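Side-chain contacts in putative esterase (Bacteroides intestinalis DSM 17393, PDB 5VOL), which probably hydrolyses ferulic acid esters of arabinoxylan as a family 1 carbohydrate esterase of the alpha/beta-hydrolase fold, and binds calcium: residues Phe216-Asp221 with Trp254-Ser259; Arg133-Leu138 with Gly143-Tyr148; Pro58-Ala61 with His65-Asp68; Glu231-Met236 with Val241-Arg246; His51-Thr56 with Glu96-Phe101. All blocks are in the same frame, centred on the assembly; numbering follows the deposited sequence.

Interaction 1. Residues Phe216-Asp221 with Trp254-Ser259. With CA (calcium ion), chain Q.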
# COMPACT_ATOMS: atom_id res chain seq x y z
N PHE C 216 9.54 -14.50 8.03
CA PHE C 216 8.39 -13.71 7.58
C PHE C 216 7.30 -14.68 7.12
O PHE C 216 7.53 -15.49 6.22
CB PHE C 216 8.81 -12.76 6.44
CG PHE C 216 7.91 -11.56 6.26
CD1 PHE C 216 6.57 -11.70 5.89
CD2 PHE C 216 8.42 -10.27 6.42
CE1 PHE C 216 5.75 -10.59 5.70
CE2 PHE C 216 7.61 -9.15 6.23
CZ PHE C 216 6.26 -9.31 5.88
N VAL C 217 6.14 -14.63 7.76
CA VAL C 217 5.01 -15.51 7.42
C VAL C 217 3.85 -14.69 6.86
O VAL C 217 3.37 -13.74 7.50
CB VAL C 217 4.57 -16.31 8.64
CG1 VAL C 217 3.32 -17.14 8.33
CG2 VAL C 217 5.74 -17.21 9.11
N ASP C 218 3.38 -15.06 5.67
CA ASP C 218 2.42 -14.26 4.91
C ASP C 218 1.33 -15.17 4.34
O ASP C 218 1.63 -15.99 3.48
CB ASP C 218 3.17 -13.53 3.78
CG ASP C 218 2.31 -12.59 2.98
OD1 ASP C 218 1.18 -12.25 3.39
OD2 ASP C 218 2.81 -12.16 1.91
N CYS C 219 0.09 -15.02 4.82
CA CYS C 219 -1.01 -15.95 4.45
C CYS C 219 -2.38 -15.26 4.49
O CYS C 219 -2.68 -14.53 5.43
CB CYS C 219 -1.02 -17.16 5.38
SG CYS C 219 -2.23 -18.47 4.94
N GLY C 220 -3.19 -15.49 3.46
CA GLY C 220 -4.42 -14.74 3.26
C GLY C 220 -5.55 -15.12 4.19
O GLY C 220 -5.62 -16.25 4.67
N ASP C 221 -6.48 -14.19 4.42
CA ASP C 221 -7.55 -14.45 5.36
C ASP C 221 -8.51 -15.54 4.86
O ASP C 221 -9.18 -16.19 5.66
CB ASP C 221 -8.32 -13.15 5.72
CG ASP C 221 -9.11 -12.55 4.56
OD1 ASP C 221 -8.81 -12.80 3.38
OD2 ASP C 221 -10.06 -11.77 4.86
N TRP C 254 -2.50 -17.01 -7.12
CA TRP C 254 -1.30 -16.37 -7.63
C TRP C 254 -1.30 -14.85 -7.49
O TRP C 254 -0.23 -14.23 -7.50
CB TRP C 254 -1.05 -16.78 -9.08
CG TRP C 254 -0.14 -17.96 -9.08
CD1 TRP C 254 -0.50 -19.28 -9.18
CD2 TRP C 254 1.28 -17.95 -8.85
NE1 TRP C 254 0.61 -20.08 -9.07
CE2 TRP C 254 1.71 -19.29 -8.86
CE3 TRP C 254 2.23 -16.93 -8.66
CZ2 TRP C 254 3.06 -19.64 -8.69
CZ3 TRP C 254 3.56 -17.28 -8.49
CH2 TRP C 254 3.96 -18.63 -8.51
N GLU C 255 -2.46 -14.23 -7.31
CA GLU C 255 -2.43 -12.80 -6.99
C GLU C 255 -1.79 -12.63 -5.62
O GLU C 255 -1.07 -11.66 -5.38
CB GLU C 255 -3.82 -12.17 -7.02
CG GLU C 255 -4.31 -11.83 -8.42
CD GLU C 255 -3.40 -10.84 -9.15
OE1 GLU C 255 -3.34 -9.65 -8.75
OE2 GLU C 255 -2.73 -11.26 -10.12
N TYR C 256 -2.06 -13.55 -4.70
CA TYR C 256 -1.45 -13.48 -3.39
C TYR C 256 0.08 -13.67 -3.45
O TYR C 256 0.82 -13.01 -2.73
CB TYR C 256 -2.04 -14.54 -2.44
CG TYR C 256 -1.89 -14.13 -0.99
CD1 TYR C 256 -2.81 -13.26 -0.39
CD2 TYR C 256 -0.82 -14.58 -0.22
CE1 TYR C 256 -2.67 -12.85 0.93
CE2 TYR C 256 -0.68 -14.17 1.11
CZ TYR C 256 -1.61 -13.31 1.68
OH TYR C 256 -1.49 -12.90 2.99
N TRP C 257 0.54 -14.55 -4.32
CA TRP C 257 1.95 -14.96 -4.33
C TRP C 257 2.77 -13.97 -5.15
O TRP C 257 3.88 -13.63 -4.78
CB TRP C 257 2.09 -16.40 -4.85
CG TRP C 257 1.35 -17.34 -3.95
CD1 TRP C 257 1.26 -17.26 -2.58
CD2 TRP C 257 0.52 -18.46 -4.33
NE1 TRP C 257 0.45 -18.26 -2.10
CE2 TRP C 257 -0.02 -19.00 -3.15
CE3 TRP C 257 0.20 -19.04 -5.56
CZ2 TRP C 257 -0.87 -20.12 -3.16
CZ3 TRP C 257 -0.65 -20.16 -5.56
CH2 TRP C 257 -1.17 -20.68 -4.38
N HIS C 258 2.19 -13.46 -6.23
CA HIS C 258 2.86 -12.37 -6.96
C HIS C 258 3.02 -11.10 -6.09
O HIS C 258 4.10 -10.51 -6.01
CB HIS C 258 2.10 -12.04 -8.24
CG HIS C 258 2.40 -10.68 -8.79
ND1 HIS C 258 1.61 -9.58 -8.55
CD2 HIS C 258 3.42 -10.24 -9.57
CE1 HIS C 258 2.13 -8.52 -9.13
NE2 HIS C 258 3.22 -8.89 -9.77
N SER C 259 1.94 -10.69 -5.43
CA SER C 259 2.01 -9.50 -4.58
C SER C 259 2.95 -9.74 -3.39
O SER C 259 3.59 -8.81 -2.91
CB SER C 259 0.60 -9.09 -4.12
OG SER C 259 0.02 -10.09 -3.30
CA CA Q . -10.89 -11.68 2.57
O HOH W 1 -12.43 -11.56 0.55
O HOH W 2 -12.84 -12.77 3.95
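Tyr256 of helix 254-271 meets Asp218 and Gly220 in a buried polar contact at the C-terminal end of strand 214-218. Tyr256 OH gives a weak hydrogen bond to Asp218 OD1 at 2.8 Å. Asp218 CG lies anti to the backbone N (chi1 -176°), which turns OD1 to the tyrosine. The carboxylate and ring planes stand 47° apart, and the two side chains come from opposite directions. The other carboxylate oxygen, Asp218 OD2, is held by Tyr160 and by a salt bridge to Arg248. The chain then runs close to the ring: Gly220 CA is 3.5 Å from Tyr256 CE1, and Gly220 N is 3.2 Å from Tyr256 CZ. In the alpha/beta-hydrolase fold the loop after this strand commonly carries the acid of the catalytic triad. Here that is probably Asp223, a few residues on. Before it, Asp221 binds a calcium ion with both carboxylate oxygens, OD1 at 2.5 Å and OD2 at 2.4 Å. Asp222 and Asp249 bind the same ion, and Gln244 of the third subunit adds a ligand.

Interaction 2. Residues Arg133-Leu138 with Gly143-Tyr148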
# COMPACT_ATOMS: atom_id res chain seq x y z
N ARG C 133 22.33 -15.88 1.48
CA ARG C 133 21.50 -16.97 0.97
C ARG C 133 20.16 -16.97 1.68
O ARG C 133 20.11 -17.05 2.90
CB ARG C 133 22.19 -18.33 1.15
CG ARG C 133 21.37 -19.51 0.56
CD ARG C 133 22.05 -20.89 0.76
NE ARG C 133 23.38 -20.99 0.16
CZ ARG C 133 24.52 -21.00 0.85
NH1 ARG C 133 24.50 -20.93 2.17
NH2 ARG C 133 25.68 -21.11 0.21
N ALA C 134 19.08 -16.88 0.91
CA ALA C 134 17.75 -16.84 1.51
C ALA C 134 16.84 -17.86 0.82
O ALA C 134 17.16 -18.37 -0.24
CB ALA C 134 17.15 -15.41 1.41
N ILE C 135 15.70 -18.15 1.43
CA ILE C 135 14.78 -19.10 0.83
C ILE C 135 13.33 -18.71 1.11
O ILE C 135 13.00 -18.18 2.17
CB ILE C 135 15.08 -20.55 1.33
CG1 ILE C 135 14.27 -21.59 0.56
CG2 ILE C 135 14.88 -20.69 2.83
CD1 ILE C 135 14.82 -23.03 0.80
N ALA C 136 12.47 -18.93 0.12
CA ALA C 136 11.05 -18.59 0.21
C ALA C 136 10.28 -19.55 -0.68
O ALA C 136 10.87 -20.17 -1.56
CB ALA C 136 10.82 -17.14 -0.23
N GLY C 137 8.98 -19.66 -0.47
CA GLY C 137 8.16 -20.45 -1.38
C GLY C 137 6.70 -20.36 -1.03
O GLY C 137 6.36 -19.87 0.06
N LEU C 138 5.84 -20.84 -1.93
CA LEU C 138 4.40 -20.87 -1.69
C LEU C 138 3.89 -22.29 -1.45
O LEU C 138 4.40 -23.25 -2.02
CB LEU C 138 3.65 -20.23 -2.87
CG LEU C 138 3.69 -21.07 -4.15
CD1 LEU C 138 2.36 -21.81 -4.38
CD2 LEU C 138 4.02 -20.21 -5.35
N GLY C 143 6.28 -24.61 2.97
CA GLY C 143 6.65 -25.55 4.01
C GLY C 143 8.08 -26.02 3.82
O GLY C 143 8.84 -26.16 4.77
N GLY C 144 8.45 -26.27 2.56
CA GLY C 144 9.81 -26.63 2.23
C GLY C 144 10.80 -25.56 2.68
O GLY C 144 11.83 -25.85 3.30
N ALA C 145 10.49 -24.31 2.37
CA ALA C 145 11.35 -23.20 2.73
C ALA C 145 11.53 -23.12 4.25
O ALA C 145 12.63 -22.99 4.76
CB ALA C 145 10.77 -21.89 2.18
N THR C 146 10.42 -23.22 4.97
CA THR C 146 10.43 -23.08 6.41
C THR C 146 11.22 -24.20 7.09
O THR C 146 12.06 -23.94 7.95
CB THR C 146 8.98 -23.04 6.95
OG1 THR C 146 8.31 -21.87 6.44
CG2 THR C 146 8.97 -22.98 8.46
N ASN C 147 10.96 -25.45 6.71
CA ASN C 147 11.64 -26.57 7.37
C ASN C 147 13.12 -26.64 6.98
O ASN C 147 13.95 -27.02 7.79
CB ASN C 147 10.93 -27.91 7.06
CG ASN C 147 11.36 -29.04 8.00
OD1 ASN C 147 11.73 -30.12 7.55
ND2 ASN C 147 11.33 -28.78 9.31
N TYR C 148 13.46 -26.23 5.76
CA TYR C 148 14.87 -26.10 5.38
C TYR C 148 15.56 -25.08 6.29
O TYR C 148 16.70 -25.29 6.74
CB TYR C 148 15.02 -25.64 3.93
CG TYR C 148 14.96 -26.72 2.86
CD1 TYR C 148 14.52 -28.00 3.13
CD2 TYR C 148 15.36 -26.42 1.55
CE1 TYR C 148 14.47 -28.99 2.10
CE2 TYR C 148 15.32 -27.37 0.54
CZ TYR C 148 14.88 -28.65 0.82
OH TYR C 148 14.85 -29.56 -0.22
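Ile135 and Tyr148 cross at about a right angle between strand 133-138 and helix 140-151. The methyl Ile135 CD1 does the touching, 3.5 Å from Tyr148 CD2. It approaches the ring obliquely. The isoleucine is extended, with CG1 opposite the backbone N (chi1 -171°), and this carries CD1 out from the sheet to the helix. The other branch, Ile135 CG2, lies 3.8 Å from Ala145 O. Ala145 fills the middle of the contact. Ala145 CB points at the strand and packs 3.9 Å from Ile135 CG1 and 3.7 Å from the backbone carbon Ala136 C. With so small a side chain here, the axes of the segments approach to 6.6 Å. Their directions are 148° apart, roughly antiparallel. All the touching residues are buried. The polar end of Tyr148 points to another partner, since its OH is hydrogen-bonded to Tyr100 O. Strand and helix belong to the beta-alpha-beta unit that continues to strand 158-162. Gly137 near the strand end, Ser139 at the turn and Gly141 at the start of the helix fit a GxSxG pattern, consistent with the nucleophile elbow of an alpha/beta hydrolase.

Interaction 3. Residues Pro58-Ala61 with His65-Asp68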
# COMPACT_ATOMS: atom_id res chain seq x y z
N PRO C 58 8.88 -23.41 -13.86
CA PRO C 58 8.74 -22.14 -14.57
C PRO C 58 7.66 -21.20 -14.03
O PRO C 58 7.53 -20.09 -14.55
CB PRO C 58 8.35 -22.56 -16.00
CG PRO C 58 8.56 -24.07 -16.06
CD PRO C 58 8.35 -24.54 -14.65
N VAL C 59 6.89 -21.62 -13.03
CA VAL C 59 5.70 -20.87 -12.65
C VAL C 59 6.04 -19.49 -12.03
O VAL C 59 5.33 -18.52 -12.28
CB VAL C 59 4.81 -21.68 -11.68
CG1 VAL C 59 5.48 -21.86 -10.34
CG2 VAL C 59 3.45 -21.01 -11.53
N TRP C 60 7.11 -19.41 -11.25
CA TRP C 60 7.48 -18.14 -10.61
C TRP C 60 7.85 -17.09 -11.66
O TRP C 60 7.53 -15.91 -11.50
CB TRP C 60 8.63 -18.35 -9.61
CG TRP C 60 8.12 -18.59 -8.21
CD1 TRP C 60 8.21 -19.75 -7.49
CD2 TRP C 60 7.41 -17.66 -7.38
NE1 TRP C 60 7.62 -19.59 -6.26
CE2 TRP C 60 7.11 -18.31 -6.17
CE3 TRP C 60 6.99 -16.33 -7.55
CZ2 TRP C 60 6.42 -17.68 -5.13
CZ3 TRP C 60 6.31 -15.70 -6.51
CH2 TRP C 60 6.03 -16.38 -5.32
N ALA C 61 8.49 -17.50 -12.76
CA ALA C 61 8.77 -16.57 -13.83
C ALA C 61 7.53 -16.27 -14.68
O ALA C 61 7.27 -15.12 -15.03
CB ALA C 61 9.90 -17.09 -14.72
N HIS C 65 5.83 -13.50 -12.47
CA HIS C 65 6.50 -12.38 -13.14
C HIS C 65 7.74 -11.90 -12.39
O HIS C 65 7.96 -10.68 -12.26
CB HIS C 65 5.51 -11.21 -13.36
CG HIS C 65 4.27 -11.61 -14.10
ND1 HIS C 65 4.30 -12.07 -15.40
CD2 HIS C 65 2.97 -11.64 -13.71
CE1 HIS C 65 3.07 -12.36 -15.78
NE2 HIS C 65 2.25 -12.10 -14.78
N VAL C 66 8.55 -12.84 -11.91
CA VAL C 66 9.71 -12.48 -11.09
C VAL C 66 10.63 -11.50 -11.80
O VAL C 66 11.14 -10.58 -11.17
CB VAL C 66 10.53 -13.72 -10.67
CG1 VAL C 66 11.74 -13.30 -9.84
CG2 VAL C 66 9.67 -14.64 -9.86
N LYS C 67 10.85 -11.67 -13.10
CA LYS C 67 11.73 -10.74 -13.81
C LYS C 67 11.21 -9.29 -13.73
O LYS C 67 11.97 -8.36 -13.46
CB LYS C 67 11.90 -11.14 -15.27
CG LYS C 67 12.51 -10.02 -16.13
CD LYS C 67 12.99 -10.54 -17.49
CE LYS C 67 13.09 -9.41 -18.52
NZ LYS C 67 14.06 -8.32 -18.13
N ASP C 68 9.91 -9.11 -13.96
CA ASP C 68 9.33 -7.76 -13.99
C ASP C 68 9.33 -7.11 -12.62
O ASP C 68 9.54 -5.91 -12.51
CB ASP C 68 7.89 -7.80 -14.55
CG ASP C 68 7.86 -8.21 -16.00
OD1 ASP C 68 8.90 -8.03 -16.67
OD2 ASP C 68 6.82 -8.72 -16.47
O HOH W 3 9.53 -13.45 -15.15
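Ala61 O, across from His65, accepts a hydrogen bond from water 3 at 2.8 Å. His65 CA makes a lesser CA-H...O contact with Ala61 O at 3.4 Å. Water 3 also accepts from Lys67 N at 3.0 Å, so it joins the end of one helix to the start of the next. One residue earlier, Trp60 O accepts a hydrogen bond from Val66 N at 3.3 Å, with an N-H...O angle of 151°. The methyl Val66 CG2 sits beside its own backbone N and is therefore carried to the same carbonyl. It also packs 3.9 Å from both Trp60 CB and Trp60 CE3. The indole nitrogen Trp60 NE1 is hydrogen-bonded to Leu50 O. The ring of His65 turns to the second subunit, where its NE2 meets NE2 of the other His65. His65 has positive phi and occupies the N-cap position of helix 66-76. The arrangement is a tight break between helices 59-62 and 66-76, within the beta-alpha-beta crossover from strand 46-50 to strand 83-87.

Interaction 4. Residues Glu231-Met236 with Val241-Arg246. With CA (calcium ion), chain B.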
# COMPACT_ATOMS: atom_id res chain seq x y z
N GLU C 231 -0.89 -21.27 13.82
CA GLU C 231 -0.27 -22.11 14.84
C GLU C 231 1.24 -21.98 14.81
O GLU C 231 1.90 -21.97 15.85
CB GLU C 231 -0.65 -23.59 14.66
CG GLU C 231 -2.11 -23.90 14.83
CD GLU C 231 -2.42 -25.36 14.46
OE1 GLU C 231 -1.55 -26.23 14.70
OE2 GLU C 231 -3.50 -25.61 13.92
N PHE C 232 1.81 -21.92 13.61
CA PHE C 232 3.24 -21.74 13.50
C PHE C 232 3.66 -20.40 14.12
O PHE C 232 4.61 -20.33 14.91
CB PHE C 232 3.68 -21.79 12.04
CG PHE C 232 5.12 -21.45 11.83
CD1 PHE C 232 6.10 -22.43 11.92
CD2 PHE C 232 5.51 -20.14 11.56
CE1 PHE C 232 7.44 -22.11 11.74
CE2 PHE C 232 6.84 -19.83 11.37
CZ PHE C 232 7.80 -20.81 11.46
N TYR C 233 2.94 -19.34 13.78
CA TYR C 233 3.30 -18.03 14.30
C TYR C 233 3.16 -18.00 15.83
O TYR C 233 4.07 -17.56 16.53
CB TYR C 233 2.44 -16.91 13.68
CG TYR C 233 2.80 -15.56 14.28
CD1 TYR C 233 4.11 -15.07 14.18
CD2 TYR C 233 1.87 -14.81 14.97
CE1 TYR C 233 4.46 -13.86 14.74
CE2 TYR C 233 2.21 -13.59 15.54
CZ TYR C 233 3.50 -13.13 15.42
OH TYR C 233 3.84 -11.92 15.99
N GLN C 234 2.03 -18.48 16.34
CA GLN C 234 1.81 -18.53 17.78
C GLN C 234 2.94 -19.31 18.49
O GLN C 234 3.46 -18.84 19.50
CB GLN C 234 0.44 -19.13 18.09
CG GLN C 234 -0.71 -18.16 17.76
CD GLN C 234 -2.08 -18.77 17.91
OE1 GLN C 234 -2.29 -19.96 17.64
NE2 GLN C 234 -3.05 -17.95 18.32
N ALA C 235 3.33 -20.45 17.93
CA ALA C 235 4.45 -21.22 18.51
C ALA C 235 5.76 -20.42 18.50
O ALA C 235 6.49 -20.41 19.49
CB ALA C 235 4.64 -22.54 17.77
N MET C 236 6.05 -19.75 17.39
CA MET C 236 7.24 -18.91 17.29
C MET C 236 7.23 -17.79 18.34
O MET C 236 8.18 -17.64 19.12
CB MET C 236 7.35 -18.31 15.89
CG MET C 236 7.70 -19.31 14.80
SD MET C 236 9.44 -19.78 14.84
CE MET C 236 10.17 -18.44 13.89
N VAL C 241 10.86 -16.38 19.51
CA VAL C 241 11.59 -16.34 18.25
C VAL C 241 10.98 -15.26 17.36
O VAL C 241 9.84 -15.39 16.92
CB VAL C 241 11.55 -17.71 17.52
CG1 VAL C 241 12.45 -17.68 16.29
CG2 VAL C 241 11.97 -18.83 18.45
N PRO C 242 11.72 -14.17 17.13
CA PRO C 242 11.18 -13.05 16.33
C PRO C 242 10.70 -13.50 14.95
O PRO C 242 11.42 -14.22 14.24
CB PRO C 242 12.37 -12.10 16.22
CG PRO C 242 13.12 -12.32 17.52
CD PRO C 242 13.03 -13.83 17.73
N CYS C 243 9.50 -13.07 14.58
CA CYS C 243 8.85 -13.48 13.35
C CYS C 243 7.83 -12.42 12.92
O CYS C 243 7.04 -11.97 13.74
CB CYS C 243 8.16 -14.84 13.56
SG CYS C 243 7.48 -15.61 12.08
N GLN C 244 7.85 -12.01 11.65
CA GLN C 244 6.77 -11.15 11.14
C GLN C 244 5.62 -12.03 10.67
O GLN C 244 5.85 -13.08 10.07
CB GLN C 244 7.25 -10.27 9.99
CG GLN C 244 8.37 -9.29 10.35
CD GLN C 244 7.97 -8.33 11.46
OE1 GLN C 244 6.85 -7.84 11.49
NE2 GLN C 244 8.90 -8.05 12.38
N PHE C 245 4.39 -11.59 10.92
CA PHE C 245 3.20 -12.31 10.46
C PHE C 245 2.28 -11.31 9.77
O PHE C 245 1.98 -10.26 10.33
CB PHE C 245 2.50 -12.98 11.65
CG PHE C 245 1.33 -13.88 11.27
CD1 PHE C 245 1.42 -14.74 10.19
CD2 PHE C 245 0.16 -13.87 12.01
CE1 PHE C 245 0.34 -15.57 9.84
CE2 PHE C 245 -0.92 -14.70 11.68
CZ PHE C 245 -0.83 -15.55 10.60
N ARG C 246 1.87 -11.60 8.53
CA ARG C 246 0.87 -10.80 7.84
C ARG C 246 -0.27 -11.67 7.37
O ARG C 246 -0.05 -12.71 6.78
CB ARG C 246 1.45 -10.05 6.63
CG ARG C 246 2.73 -9.25 6.94
CD ARG C 246 2.47 -7.94 7.71
NE ARG C 246 3.75 -7.28 7.92
CZ ARG C 246 4.51 -7.45 9.00
NH1 ARG C 246 4.09 -8.23 9.99
NH2 ARG C 246 5.69 -6.84 9.09
CA CA B . 5.57 -7.26 13.48
O HOH W 4 6.57 -11.50 17.08
O HOH W 5 6.58 -9.33 14.66
O HOH W 6 7.51 -5.97 14.35
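Tyr233 of helix 226-238 lies with one ring face on Phe245 of the edge strand 244-246. This is the tightly packed part. Phe245 CB stands 3.5 Å from the ring centroid of Tyr233, almost straight above it. The two rings are near parallel, at 22°, but slid apart, so CH-pi contacts replace ring overlap. Tyr233 CB in turn lies over one face of the Phe245 ring. Cys243 SG sits at the tyrosine edge, 4.0 Å from Tyr233 CD1. Met236 bends at chi2 and chi3 and brings its CE within 3.4 Å of Val241 CG1, which is tight for two carbons. Beside it Val241 N bonds to Met236 O at 3.0 Å.

The other side is looser: a hydrated, calcium-bearing interface with the third subunit. Water 4 donates to Tyr233 OH, which also bonds to Asp221 O of that subunit. Water 5 lies 2.8 Å from Cys243 O, to which it may donate, and binds a calcium ion. Gln244 OE1 binds that calcium at 2.4 Å, joined by Asp221, Asp222 and Asp249 of the third subunit. Arg246 NH1 and NH2 grip Gln244 OE1 end-on, NH2 at 2.8 Å; NH1 comes in the carbonyl plane on a lone pair, NH2 from above that plane. Helix and strand close the last beta-alpha-beta unit of the fold, with an intersubunit calcium site on its outer edge.

Interaction 5. Residues His51-Thr56 with Glu96-Phe101. With IPA (isopropyl alcohol), chain T.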
# COMPACT_ATOMS: atom_id res chain seq x y z
N HIS C 51 8.25 -23.58 -5.72
CA HIS C 51 6.86 -23.65 -6.20
C HIS C 51 6.00 -24.55 -5.33
O HIS C 51 6.49 -25.21 -4.42
CB HIS C 51 6.80 -24.12 -7.65
CG HIS C 51 7.28 -25.53 -7.85
ND1 HIS C 51 6.58 -26.63 -7.40
CD2 HIS C 51 8.38 -26.01 -8.47
CE1 HIS C 51 7.24 -27.73 -7.72
NE2 HIS C 51 8.33 -27.38 -8.38
N GLY C 52 4.70 -24.57 -5.62
CA GLY C 52 3.74 -25.33 -4.84
C GLY C 52 3.49 -26.71 -5.43
O GLY C 52 4.04 -27.06 -6.48
N MET C 53 2.66 -27.49 -4.76
CA MET C 53 2.26 -28.82 -5.27
C MET C 53 1.57 -28.69 -6.63
O MET C 53 0.92 -27.68 -6.91
CB MET C 53 1.35 -29.51 -4.27
CG MET C 53 1.15 -31.02 -4.53
SD MET C 53 0.12 -31.77 -3.25
CE MET C 53 -1.49 -31.16 -3.71
N TRP C 54 1.75 -29.71 -7.48
CA TRP C 54 1.21 -29.75 -8.85
C TRP C 54 2.00 -28.89 -9.84
O TRP C 54 1.92 -29.11 -11.05
CB TRP C 54 -0.25 -29.29 -8.89
CG TRP C 54 -1.28 -30.19 -8.30
CD1 TRP C 54 -1.81 -30.13 -7.03
CD2 TRP C 54 -1.98 -31.26 -8.97
NE1 TRP C 54 -2.78 -31.10 -6.88
CE2 TRP C 54 -2.90 -31.80 -8.05
CE3 TRP C 54 -1.90 -31.80 -10.26
CZ2 TRP C 54 -3.74 -32.87 -8.38
CZ3 TRP C 54 -2.74 -32.87 -10.58
CH2 TRP C 54 -3.64 -33.39 -9.64
N GLU C 55 2.73 -27.91 -9.33
CA GLU C 55 3.45 -26.96 -10.18
C GLU C 55 4.85 -27.46 -10.57
O GLU C 55 5.35 -28.41 -9.99
CB GLU C 55 3.57 -25.59 -9.47
CG GLU C 55 2.21 -24.94 -9.23
CD GLU C 55 2.28 -23.62 -8.45
OE1 GLU C 55 3.30 -23.34 -7.79
OE2 GLU C 55 1.28 -22.88 -8.51
N THR C 56 5.46 -26.81 -11.55
CA THR C 56 6.84 -27.07 -11.89
C THR C 56 7.65 -25.76 -11.89
O THR C 56 7.10 -24.69 -11.62
CB THR C 56 6.96 -27.80 -13.26
OG1 THR C 56 6.34 -27.02 -14.28
CG2 THR C 56 6.24 -29.15 -13.20
N GLU C 96 4.12 -37.76 -10.94
CA GLU C 96 5.43 -37.20 -10.62
C GLU C 96 5.65 -37.00 -9.12
O GLU C 96 4.71 -36.72 -8.38
CB GLU C 96 5.62 -35.84 -11.33
CG GLU C 96 5.39 -35.88 -12.83
CD GLU C 96 6.36 -36.80 -13.55
OE1 GLU C 96 7.45 -37.07 -13.01
OE2 GLU C 96 6.03 -37.25 -14.66
N TRP C 97 6.89 -37.11 -8.69
CA TRP C 97 7.24 -36.83 -7.31
C TRP C 97 7.08 -35.35 -6.96
O TRP C 97 7.68 -34.49 -7.60
CB TRP C 97 8.68 -37.24 -7.04
CG TRP C 97 8.91 -38.71 -6.97
CD1 TRP C 97 9.45 -39.51 -7.93
CD2 TRP C 97 8.63 -39.56 -5.85
NE1 TRP C 97 9.52 -40.81 -7.48
CE2 TRP C 97 9.03 -40.86 -6.20
CE3 TRP C 97 8.09 -39.34 -4.58
CZ2 TRP C 97 8.90 -41.94 -5.33
CZ3 TRP C 97 7.96 -40.41 -3.72
CH2 TRP C 97 8.37 -41.70 -4.10
N ASN C 98 6.26 -35.08 -5.95
CA ASN C 98 6.13 -33.73 -5.38
C ASN C 98 6.77 -33.67 -4.00
O ASN C 98 6.59 -34.58 -3.19
CB ASN C 98 4.65 -33.34 -5.27
CG ASN C 98 4.09 -32.83 -6.58
OD1 ASN C 98 3.78 -31.64 -6.71
ND2 ASN C 98 3.94 -33.72 -7.56
N GLY C 99 7.53 -32.62 -3.71
CA GLY C 99 8.03 -32.47 -2.35
C GLY C 99 9.50 -32.11 -2.24
O GLY C 99 10.24 -32.26 -3.20
N TYR C 100 9.90 -31.67 -1.04
CA TYR C 100 11.23 -31.07 -0.83
C TYR C 100 12.10 -31.85 0.14
O TYR C 100 13.30 -31.60 0.22
CB TYR C 100 11.07 -29.60 -0.35
CG TYR C 100 10.48 -28.74 -1.45
CD1 TYR C 100 11.26 -28.35 -2.52
CD2 TYR C 100 9.14 -28.38 -1.44
CE1 TYR C 100 10.73 -27.62 -3.56
CE2 TYR C 100 8.59 -27.64 -2.47
CZ TYR C 100 9.41 -27.26 -3.53
OH TYR C 100 8.91 -26.52 -4.59
N PHE C 101 11.52 -32.79 0.88
CA PHE C 101 12.30 -33.51 1.89
C PHE C 101 12.69 -34.89 1.36
O PHE C 101 12.13 -35.36 0.37
CB PHE C 101 11.51 -33.63 3.19
CG PHE C 101 10.82 -32.35 3.61
CD1 PHE C 101 11.52 -31.15 3.66
CD2 PHE C 101 9.48 -32.34 3.96
CE1 PHE C 101 10.90 -29.96 4.05
CE2 PHE C 101 8.85 -31.16 4.36
CZ PHE C 101 9.56 -29.97 4.40
C1 IPA T . -1.56 -25.87 -5.67
C2 IPA T . -1.35 -24.59 -6.48
C3 IPA T . -2.63 -23.74 -6.58
O2 IPA T . -0.30 -23.86 -5.87
O HOH W 7 10.60 -25.29 -6.32
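Tyr100 and Asn98 hold the loop 51-56, which follows strand 46-50 and contains a type II beta turn from Gly52 to Glu55. In many alpha/beta hydrolases the loop after this strand helps to form the oxyanion hole. Two hydrogen bonds cross the contact. Tyr100 OH donates to His51 O at 2.8 Å, with that oxygen near the plane of the tyrosine ring. Trp54 N donates to Asn98 OD1 at 2.9 Å, with an N-H...O angle of 162°. Asn98 ND2 is held by Glu96 O and Gly91 O, which would settle which way the amide is turned. Within the loop, His51 ND1 and Glu55 N reach Gly52 O from opposite faces of its plane. Water 7 donates to Tyr100 OH at 2.7 Å and accepts from His51 N. Packing is slighter, with Met53 CG 3.5 Å from Asn98 OD1. A chi1 of 65° sets the His51 ring under the tyrosine hydroxyl. Glu55 C and Thr56 CA lie over one face, and Tyr100 OH stands 3.6 Å above the centre of the other.

Interaction 2 is the deepest, its centre about 3 Å from the centre of the chain, and is purely apolar packing. Interactions 1 and 4 lie further out and share the sheet. Their strands 214-218 and 244-246 are neighbours, joined by backbone bonds from Val217 to Gln244 and Arg246. Each supplies a different part of the calcium sites between subunits. Interaction 5 is a buried polar contact between loops, linked to interaction 2 by Leu138 against Gly52, and to interaction 1 by Trp254 NE1 and Glu55 OE2. Interactions 1 and 3 both touch the second subunit; interaction 3 is only partly buried. Leu138 packs on Trp254, Trp257 and Trp60, bringing interactions 1, 2 and 3 together.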